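Local coordinates for protein CaaX farnesyltransferase alpha subunit Ram2 (Aspergillus fumigatus, PDB 4L9P) that is the alpha subunit of a farnesyltransferase that, with its beta subunit, probably attaches prenyl groups to CaaX proteins, at residues I28-L33 and T57-A62; P51-A56 and G78-M83; P23-I28 and S70-R75. The protein carries 1 engineered substitution. All blocks are in the same frame, centred on the assembly; numbering follows the deposited sequence. Where two conformers were deposited one is given.

Contact 1 of 3, residues I28-L33 and T57-A62; sequences IKPIEL and TSYLRA. With EDO (1,2-ethanediol), chain G.
R61 and I31 make the main polar grip between the extended chain 28-33 and helix 57-62. R61 reaches I31 O side-on with two nitrogens. The bend at chi3 (-79°) puts the donor NE of R61 2.9 Å from I31 O, and NH2 donates to the same oxygen from 3.1 Å. I31 O lies in the guanidinium plane, so this edge of the group is fixed. The NE donor stands above the carbonyl plane of I31, while NH2 lies in it. T57 O lies under the centre of one guanidinium face. R61 NH1 binds O1 of a 1,2-ethanediol, probably from the crystallisation liquor, and also H194 O of the beta subunit.

I31 N donates to S58 O at 3.0 Å. Thus both backbone polar atoms of I31 are used. The I31 side chain packs on the helix as well: its CB meets R61 CB at 3.8 Å, and its CD1 lies by the backbone of R61 and A62. S58 OG bonds to L54 O within the helix. A water also joins S58 OG to L33 N.

P30 and Y59 lie side by side and point the same way. P30 CB sits over the ring face of Y59 as a CH-pi contact, 3.8 Å from the ring centroid. A water bridges Y59 OH and I28 O. A62 CB packs at 3.2 Å against K29 O, and I28 CD1 reaches A62 CB at 3.9 Å.

The contact is on the surface. The chain 28-33 runs across helix 51-65, whose L60 packs into helices 71-83 and 88-100. Y59 meets L76 of helix 71-83, and the beta subunit covers the I31, L33 and R61 end.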
loop_
_atom_site.group_PDB
_atom_site.type_symbol
_atom_site.label_atom_id
_atom_site.label_comp_id
_atom_site.label_asym_id
_atom_site.label_seq_id
_atom_site.Cartn_x
_atom_site.Cartn_y
_atom_site.Cartn_z
ATOM N N ILE A 28 -7.499 -1.941 42.418
ATOM C CA ILE A 28 -6.856 -2.757 41.377
ATOM C C ILE A 28 -5.341 -2.527 41.364
ATOM O O ILE A 28 -4.898 -1.429 41.578
ATOM C CB ILE A 28 -7.544 -2.552 40.013
ATOM C CG1 ILE A 28 -7.206 -3.712 39.065
ATOM C CG2 ILE A 28 -7.198 -1.198 39.416
ATOM C CD1 ILE A 28 -8.004 -3.653 37.730
ATOM N N LYS A 29 -4.554 -3.596 41.210
ATOM C CA LYS A 29 -3.093 -3.526 41.174
ATOM C C LYS A 29 -2.613 -3.499 39.727
ATOM O O LYS A 29 -3.002 -4.357 38.964
ATOM C CB LYS A 29 -2.453 -4.733 41.847
ATOM C CG LYS A 29 -2.588 -4.661 43.391
ATOM C CD LYS A 29 -2.189 -5.949 44.071
ATOM C CE LYS A 29 -2.816 -6.038 45.452
ATOM N NZ LYS A 29 -2.413 -7.299 46.162
ATOM N N PRO A 30 -1.721 -2.569 39.403
ATOM C CA PRO A 30 -1.236 -2.451 38.010
ATOM C C PRO A 30 -0.334 -3.625 37.683
ATOM O O PRO A 30 0.217 -4.266 38.594
ATOM C CB PRO A 30 -0.419 -1.151 38.031
ATOM C CG PRO A 30 -0.066 -0.938 39.512
ATOM C CD PRO A 30 -1.186 -1.512 40.283
ATOM N N ILE A 31 -0.227 -3.940 36.396
ATOM C CA ILE A 31 0.687 -4.959 35.907
ATOM C C ILE A 31 1.890 -4.290 35.248
ATOM O O ILE A 31 1.750 -3.639 34.206
ATOM C CB ILE A 31 0.013 -5.874 34.886
ATOM C CG1 ILE A 31 -1.144 -6.655 35.516
ATOM C CG2 ILE A 31 1.060 -6.840 34.234
ATOM C CD1 ILE A 31 -1.854 -7.494 34.465
ATOM N N GLU A 32 3.044 -4.410 35.903
ATOM C CA GLU A 32 4.315 -3.827 35.499
ATOM C C GLU A 32 4.733 -4.290 34.101
ATOM O O GLU A 32 4.443 -5.421 33.733
ATOM C CB GLU A 32 5.364 -4.293 36.519
ATOM C CG GLU A 32 6.707 -3.599 36.467
ATOM C CD GLU A 32 7.621 -3.959 37.650
ATOM O OE1 GLU A 32 7.346 -4.927 38.396
ATOM O OE2 GLU A 32 8.631 -3.252 37.833
ATOM N N LEU A 33 5.435 -3.441 33.354
ATOM C CA LEU A 33 5.961 -3.799 32.034
ATOM C C LEU A 33 7.030 -4.882 32.115
ATOM O O LEU A 33 7.940 -4.837 32.947
ATOM C CB LEU A 33 6.555 -2.570 31.354
ATOM C CG LEU A 33 7.312 -2.781 30.047
ATOM C CD1 LEU A 33 6.380 -3.286 28.960
ATOM C CD2 LEU A 33 7.995 -1.473 29.616
ATOM N N THR A 57 -0.228 2.831 31.337
ATOM C CA THR A 57 -0.319 1.552 30.631
ATOM C C THR A 57 -0.260 0.323 31.528
ATOM O O THR A 57 -0.839 -0.703 31.185
ATOM C CB THR A 57 0.759 1.452 29.494
ATOM O OG1 THR A 57 2.069 1.659 30.063
ATOM C CG2 THR A 57 0.484 2.477 28.369
ATOM N N SER A 58 0.429 0.423 32.684
ATOM C CA SER A 58 0.409 -0.676 33.643
ATOM C C SER A 58 -1.000 -0.855 34.266
ATOM O O SER A 58 -1.464 -1.985 34.479
ATOM C CB SER A 58 1.502 -0.461 34.702
ATOM O OG SER A 58 2.796 -0.381 34.082
ATOM N N TYR A 59 -1.704 0.246 34.494
ATOM C CA TYR A 59 -3.115 0.143 34.924
ATOM C C TYR A 59 -3.997 -0.377 33.775
ATOM O O TYR A 59 -4.934 -1.135 34.002
ATOM C CB TYR A 59 -3.646 1.515 35.468
ATOM C CG TYR A 59 -3.263 1.678 36.924
ATOM C CD1 TYR A 59 -2.033 2.204 37.285
ATOM C CD2 TYR A 59 -4.075 1.167 37.904
ATOM C CE1 TYR A 59 -1.654 2.301 38.655
ATOM C CE2 TYR A 59 -3.686 1.237 39.239
ATOM C CZ TYR A 59 -2.504 1.812 39.577
ATOM O OH TYR A 59 -2.104 1.919 40.911
ATOM N N LEU A 60 -3.684 -0.003 32.515
ATOM C CA LEU A 60 -4.487 -0.512 31.414
ATOM C C LEU A 60 -4.342 -2.047 31.295
ATOM O O LEU A 60 -5.338 -2.769 31.064
ATOM C CB LEU A 60 -4.040 0.183 30.094
ATOM C CG LEU A 60 -4.982 -0.232 28.943
ATOM C CD1 LEU A 60 -6.382 0.343 29.115
ATOM C CD2 LEU A 60 -4.403 0.149 27.552
ATOM N N ARG A 61 -3.129 -2.543 31.467
ATOM C CA ARG A 61 -2.947 -3.993 31.433
ATOM C C ARG A 61 -3.846 -4.665 32.485
ATOM O O ARG A 61 -4.480 -5.676 32.209
ATOM C CB ARG A 61 -1.483 -4.397 31.694
ATOM C CG ARG A 61 -0.640 -4.309 30.442
ATOM C CD ARG A 61 0.761 -4.945 30.653
ATOM N NE ARG A 61 1.558 -3.974 31.361
ATOM C CZ ARG A 61 2.311 -3.023 30.821
ATOM N NH1 ARG A 61 2.537 -2.924 29.500
ATOM N NH2 ARG A 61 2.893 -2.194 31.652
ATOM N N ALA A 62 -3.914 -4.084 33.681
ATOM C CA ALA A 62 -4.720 -4.682 34.732
ATOM C C ALA A 62 -6.209 -4.642 34.425
ATOM O O ALA A 62 -6.917 -5.626 34.647
ATOM C CB ALA A 62 -4.437 -3.947 36.087
HETATM C C1 EDO G . 4.438 0.464 28.139
HETATM O O1 EDO G . 3.599 -0.406 28.893
HETATM C C2 EDO G . 4.493 0.031 26.698
HETATM O O2 EDO G . 3.181 -0.076 26.115
HETATM O O HOH W 1 -3.862 1.010 42.728
HETATM O O HOH W 2 5.766 -0.483 34.250
#

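Contact 2 of 3, residues P51-A56 and G78-M83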
loop_
_atom_site.group_PDB
_atom_site.type_symbol
_atom_site.label_atom_id
_atom_site.label_comp_id
_atom_site.label_asym_id
_atom_site.label_seq_id
_atom_site.Cartn_x
_atom_site.Cartn_y
_atom_site.Cartn_z
ATOM N N PRO A 51 7.424 8.393 32.795
ATOM C CA PRO A 51 6.771 7.790 33.967
ATOM C C PRO A 51 5.227 7.797 33.856
ATOM O O PRO A 51 4.585 6.795 34.232
ATOM C CB PRO A 51 7.268 8.640 35.147
ATOM C CG PRO A 51 8.037 9.780 34.519
ATOM C CD PRO A 51 8.377 9.450 33.138
ATOM N N GLU A 52 4.643 8.862 33.302
ATOM C CA GLU A 52 3.178 8.931 33.233
ATOM C C GLU A 52 2.626 7.839 32.315
ATOM O O GLU A 52 1.594 7.227 32.603
ATOM C CB GLU A 52 2.725 10.296 32.690
ATOM C CG GLU A 52 3.054 11.450 33.621
ATOM C CD GLU A 52 4.477 11.994 33.482
ATOM O OE1 GLU A 52 5.348 11.398 32.786
ATOM O OE2 GLU A 52 4.715 13.048 34.104
ATOM N N TYR A 53 3.307 7.611 31.183
ATOM C CA TYR A 53 2.843 6.609 30.234
ATOM C C TYR A 53 3.091 5.202 30.783
ATOM O O TYR A 53 2.244 4.319 30.617
ATOM C CB TYR A 53 3.556 6.835 28.892
ATOM C CG TYR A 53 3.069 5.935 27.751
ATOM C CD1 TYR A 53 1.881 6.232 27.070
ATOM C CD2 TYR A 53 3.779 4.787 27.382
ATOM C CE1 TYR A 53 1.427 5.469 26.029
ATOM C CE2 TYR A 53 3.360 4.008 26.284
ATOM C CZ TYR A 53 2.183 4.348 25.638
ATOM O OH TYR A 53 1.801 3.601 24.565
ATOM N N LEU A 54 4.239 4.968 31.432
ATOM C CA LEU A 54 4.478 3.664 32.061
ATOM C C LEU A 54 3.380 3.361 33.074
ATOM O O LEU A 54 2.811 2.257 33.082
ATOM C CB LEU A 54 5.847 3.598 32.784
ATOM C CG LEU A 54 7.119 3.472 31.976
ATOM C CD1 LEU A 54 8.325 3.651 32.929
ATOM C CD2 LEU A 54 7.076 2.088 31.299
ATOM N N GLU A 55 3.032 4.341 33.906
ATOM C CA GLU A 55 2.048 4.071 34.944
ATOM C C GLU A 55 0.668 3.819 34.325
ATOM O O GLU A 55 0.002 2.806 34.644
ATOM C CB GLU A 55 1.942 5.233 35.944
ATOM C CG GLU A 55 0.951 4.834 37.032
ATOM C CD GLU A 55 0.646 5.884 38.037
ATOM O OE1 GLU A 55 0.261 7.021 37.685
ATOM O OE2 GLU A 55 0.750 5.541 39.210
ATOM N N ALA A 56 0.247 4.691 33.403
ATOM C CA ALA A 56 -1.090 4.557 32.809
ATOM C C ALA A 56 -1.228 3.192 32.128
ATOM O O ALA A 56 -2.247 2.490 32.258
ATOM C CB ALA A 56 -1.381 5.732 31.827
ATOM N N GLY A 78 -8.980 7.409 27.703
ATOM C CA GLY A 78 -8.858 8.750 27.156
ATOM C C GLY A 78 -7.497 9.356 27.505
ATOM O O GLY A 78 -6.890 10.075 26.674
ATOM N N ASP A 79 -7.011 9.044 28.723
ATOM C CA ASP A 79 -5.707 9.567 29.147
ATOM C C ASP A 79 -4.581 8.960 28.253
ATOM O O ASP A 79 -3.680 9.668 27.749
ATOM C CB ASP A 79 -5.481 9.193 30.623
ATOM C CG ASP A 79 -4.277 9.876 31.216
ATOM O OD1 ASP A 79 -3.822 10.907 30.675
ATOM O OD2 ASP A 79 -3.802 9.389 32.232
ATOM N N ILE A 80 -4.648 7.655 28.034
ATOM C CA ILE A 80 -3.625 7.017 27.217
ATOM C C ILE A 80 -3.694 7.528 25.785
ATOM O O ILE A 80 -2.672 7.773 25.170
ATOM C CB ILE A 80 -3.754 5.481 27.244
ATOM C CG1 ILE A 80 -3.329 5.013 28.676
ATOM C CG2 ILE A 80 -2.810 4.844 26.174
ATOM C CD1 ILE A 80 -3.592 3.584 28.967
ATOM N N ILE A 81 -4.892 7.685 25.251
ATOM C CA ILE A 81 -5.054 8.277 23.909
ATOM C C ILE A 81 -4.469 9.678 23.808
ATOM O O ILE A 81 -3.872 10.013 22.749
ATOM C CB ILE A 81 -6.555 8.229 23.454
ATOM C CG1 ILE A 81 -6.902 6.780 23.115
ATOM C CG2 ILE A 81 -6.826 9.185 22.253
ATOM C CD1 ILE A 81 -8.430 6.499 23.007
ATOM N N SER A 82 -4.593 10.466 24.879
ATOM C CA SER A 82 -3.982 11.813 24.879
ATOM C C SER A 82 -2.455 11.724 24.771
ATOM O O SER A 82 -1.826 12.606 24.200
ATOM C CB SER A 82 -4.407 12.621 26.124
ATOM O OG SER A 82 -3.642 12.306 27.279
ATOM N N MET A 83 -1.862 10.675 25.319
ATOM C CA MET A 83 -0.402 10.493 25.230
ATOM C C MET A 83 0.057 9.822 23.954
ATOM O O MET A 83 1.130 10.136 23.436
ATOM C CB MET A 83 0.122 9.703 26.439
ATOM C CG MET A 83 0.055 10.540 27.740
ATOM S SD MET A 83 0.680 9.579 29.136
ATOM C CE MET A 83 -0.713 8.584 29.503
#
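This is a helix pair at one end of the all-helical alpha subunit, and it includes a Met-aromatic contact between M83 and Y53. Helix 71-83 carries segment 78-83 within a prenyltransferase alpha subunit repeat, and helix 51-65 packs against it. The two short segments run roughly antiparallel, at 143°, with their axes 10.3 Å apart.

M83 carries much of the contact. Its SD lies at the edge of the Y53 ring, 5.4 Å from the centroid, and 3.8 Å from Y53 CA. The chain is extended at chi2 and then bends at chi3 (-80°). That bend sends the methyl to A56, with M83 CE 3.7 Å from A56 CB. M83 CB meets the ring at Y53 CD1, 3.9 Å away.

I80 also meets A56 CB, with CG1 3.8 Å away. I80 CD1 reaches A56 O at 3.7 Å. I80 CG2 approaches Y53 CE1 obliquely.

The polar ends find their partners outside the two segments. Y53 OH bonds to N84, while D79 OD2 bonds to Y19.

The chemistry between the two segments is therefore apolar. Methyl, thioether and ring surfaces make up the contact, and the Y53 hydroxyl also bonds to D148 of the beta subunit.

Contact 3 of 3, residues P23-I28 and S70-R75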
loop_
_atom_site.group_PDB
_atom_site.type_symbol
_atom_site.label_atom_id
_atom_site.label_comp_id
_atom_site.label_asym_id
_atom_site.label_seq_id
_atom_site.Cartn_x
_atom_site.Cartn_y
_atom_site.Cartn_z
ATOM N N PRO A 23 -7.426 7.243 45.256
ATOM C CA PRO A 23 -8.227 6.151 45.817
ATOM C C PRO A 23 -9.274 5.521 44.869
ATOM O O PRO A 23 -9.742 4.392 45.117
ATOM C CB PRO A 23 -8.939 6.810 47.021
ATOM C CG PRO A 23 -8.865 8.222 46.780
ATOM C CD PRO A 23 -7.680 8.550 45.882
ATOM N N GLU A 24 -9.603 6.221 43.761
ATOM C CA GLU A 24 -10.486 5.694 42.734
ATOM C C GLU A 24 -9.906 4.414 42.114
ATOM O O GLU A 24 -10.641 3.579 41.639
ATOM C CB GLU A 24 -10.533 6.700 41.589
ATOM C CG GLU A 24 -11.634 7.665 41.683
ATOM C CD GLU A 24 -12.900 7.071 41.130
ATOM O OE1 GLU A 24 -12.861 6.565 39.993
ATOM O OE2 GLU A 24 -13.918 7.136 41.831
ATOM N N TRP A 25 -8.600 4.292 42.187
ATOM C CA TRP A 25 -7.850 3.216 41.541
ATOM C C TRP A 25 -7.288 2.261 42.572
ATOM O O TRP A 25 -6.541 1.339 42.245
ATOM C CB TRP A 25 -6.726 3.838 40.688
ATOM C CG TRP A 25 -7.275 4.381 39.405
ATOM C CD1 TRP A 25 -7.620 5.678 39.119
ATOM C CD2 TRP A 25 -7.624 3.602 38.276
ATOM N NE1 TRP A 25 -8.139 5.761 37.838
ATOM C CE2 TRP A 25 -8.159 4.491 37.307
ATOM C CE3 TRP A 25 -7.556 2.240 37.998
ATOM C CZ2 TRP A 25 -8.606 4.053 36.058
ATOM C CZ3 TRP A 25 -7.957 1.803 36.718
ATOM C CH2 TRP A 25 -8.496 2.723 35.791
ATOM N N ALA A 26 -7.622 2.491 43.847
ATOM C CA ALA A 26 -7.047 1.625 44.863
ATOM C C ALA A 26 -7.402 0.155 44.746
ATOM O O ALA A 26 -6.584 -0.665 45.108
ATOM C CB ALA A 26 -7.446 2.153 46.300
ATOM N N SER A 27 -8.601 -0.181 44.258
ATOM C CA SER A 27 -9.111 -1.567 44.237
ATOM C C SER A 27 -8.455 -2.467 43.202
ATOM O O SER A 27 -8.823 -3.650 43.126
ATOM C CB SER A 27 -10.665 -1.624 44.111
ATOM O OG SER A 27 -11.116 -1.234 42.783
ATOM N N ILE A 28 -7.499 -1.941 42.418
ATOM C CA ILE A 28 -6.856 -2.757 41.377
ATOM C C ILE A 28 -5.341 -2.527 41.364
ATOM O O ILE A 28 -4.898 -1.429 41.578
ATOM C CB ILE A 28 -7.544 -2.552 40.013
ATOM C CG1 ILE A 28 -7.206 -3.712 39.065
ATOM C CG2 ILE A 28 -7.198 -1.198 39.416
ATOM C CD1 ILE A 28 -8.004 -3.653 37.730
ATOM N N SER A 70 -15.878 0.003 33.061
ATOM C CA SER A 70 -16.151 0.942 34.139
ATOM C C SER A 70 -15.880 2.359 33.685
ATOM O O SER A 70 -15.145 2.604 32.711
ATOM C CB SER A 70 -15.227 0.602 35.302
ATOM O OG SER A 70 -13.886 0.974 34.999
ATOM N N GLU A 71 -16.418 3.315 34.386
ATOM C CA GLU A 71 -16.098 4.707 34.126
ATOM C C GLU A 71 -14.617 5.037 34.336
ATOM O O GLU A 71 -14.030 5.815 33.544
ATOM C CB GLU A 71 -16.965 5.627 35.000
ATOM C CG GLU A 71 -18.443 5.548 34.659
ATOM C CD GLU A 71 -18.809 6.263 33.378
ATOM O OE1 GLU A 71 -17.970 7.002 32.809
ATOM O OE2 GLU A 71 -19.965 6.076 32.922
ATOM N N ARG A 72 -13.980 4.506 35.381
ATOM C CA ARG A 72 -12.565 4.783 35.569
ATOM C C ARG A 72 -11.756 4.249 34.379
ATOM O O ARG A 72 -10.818 4.908 33.936
ATOM C CB ARG A 72 -12.007 4.270 36.927
ATOM C CG ARG A 72 -11.964 2.765 37.076
ATOM C CD ARG A 72 -11.316 2.359 38.449
ATOM N NE ARG A 72 -11.289 0.917 38.490
ATOM C CZ ARG A 72 -11.065 0.229 39.585
ATOM N NH1 ARG A 72 -10.822 0.901 40.720
ATOM N NH2 ARG A 72 -11.076 -1.091 39.530
ATOM N N ALA A 73 -12.092 3.054 33.911
ATOM C CA ALA A 73 -11.376 2.476 32.765
ATOM C C ALA A 73 -11.588 3.334 31.541
ATOM O O ALA A 73 -10.636 3.533 30.747
ATOM C CB ALA A 73 -11.859 1.037 32.524
ATOM N N LEU A 74 -12.795 3.851 31.365
ATOM C CA LEU A 74 -13.051 4.727 30.224
ATOM C C LEU A 74 -12.162 5.986 30.281
ATOM O O LEU A 74 -11.516 6.360 29.294
ATOM C CB LEU A 74 -14.554 5.054 30.120
ATOM C CG LEU A 74 -14.976 5.933 28.923
ATOM C CD1 LEU A 74 -14.722 5.184 27.579
ATOM C CD2 LEU A 74 -16.462 6.321 29.083
ATOM N N ARG A 75 -12.072 6.640 31.424
ATOM C CA ARG A 75 -11.198 7.808 31.620
ATOM C C ARG A 75 -9.721 7.440 31.389
ATOM O O ARG A 75 -8.984 8.170 30.707
ATOM C CB ARG A 75 -11.344 8.351 33.046
ATOM C CG ARG A 75 -12.661 9.045 33.310
ATOM C CD ARG A 75 -12.613 9.881 34.640
ATOM N NE ARG A 75 -12.021 9.164 35.783
ATOM C CZ ARG A 75 -12.689 8.379 36.634
ATOM N NH1 ARG A 75 -14.011 8.209 36.522
ATOM N NH2 ARG A 75 -12.023 7.785 37.627
HETATM O O HOH W 3 -8.937 8.467 36.536
HETATM O O HOH W 4 -11.271 -3.501 41.250
#
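E24 and R72 begin the contact, in which a short 3-10 turn (23-25) and a type I beta turn (25-28) lie against the N-terminal end of helix 71-83. Segment 70-75 lies within the range of a prenyltransferase alpha subunit repeat, and its helix is N-capped by S70, whose OG accepts from A73 N.

E24 binds twice. E24 O accepts from R72 NH1 at 2.8 Å, in the carbonyl plane and on a lone pair. E24 OE1 forms a salt bridge with R75 NH2, also at 2.8 Å, met from above the carboxylate plane. The side chains of E24 and R75 cross at about a right angle.

W25 follows, with R72 lying over its face. R72 CD stands 3.6 Å from the centroid of the six-membered ring, nearly on the normal, a CH-pi contact. The guanidinium is turned only 13° from the ring plane. R72 is extended from CG to NE, so its chain spans the ring before the head meets the turn. W25 NE1 reaches R75 NE through a water. Beyond the contact W25 also meets Y19 and Y59.

S27 OG accepts from R72 NH1 at 3.0 Å, so this nitrogen ties the 3-10 segment to the beta turn. R72 NE also makes a salt bridge with E68. I28 closes the segment: its CG2 packs on one face of the R72 guanidinium, 3.9 Å from NH2.

How the contacts relate
From the N terminus, the chain leaves helix 18-21 and enters 23-28, which contact 3 joins to the start of helix 71-83, closing the longest loop. The next residues, 28-33, pack in contact 1 on helix 51-65, which comes later in the chain. The whole loop of contact 1 lies within that of contact 3; the two share I28. Contact 2 joins the start of helix 51-65 to the end of helix 71-83, so its segments alternate with those of both other contacts. Y59 touches W25, linking contacts 1 and 3, and L60 touches I80, linking contacts 1 and 2. Together they tie the N-terminal chain to the two helices 51-65 and 71-83.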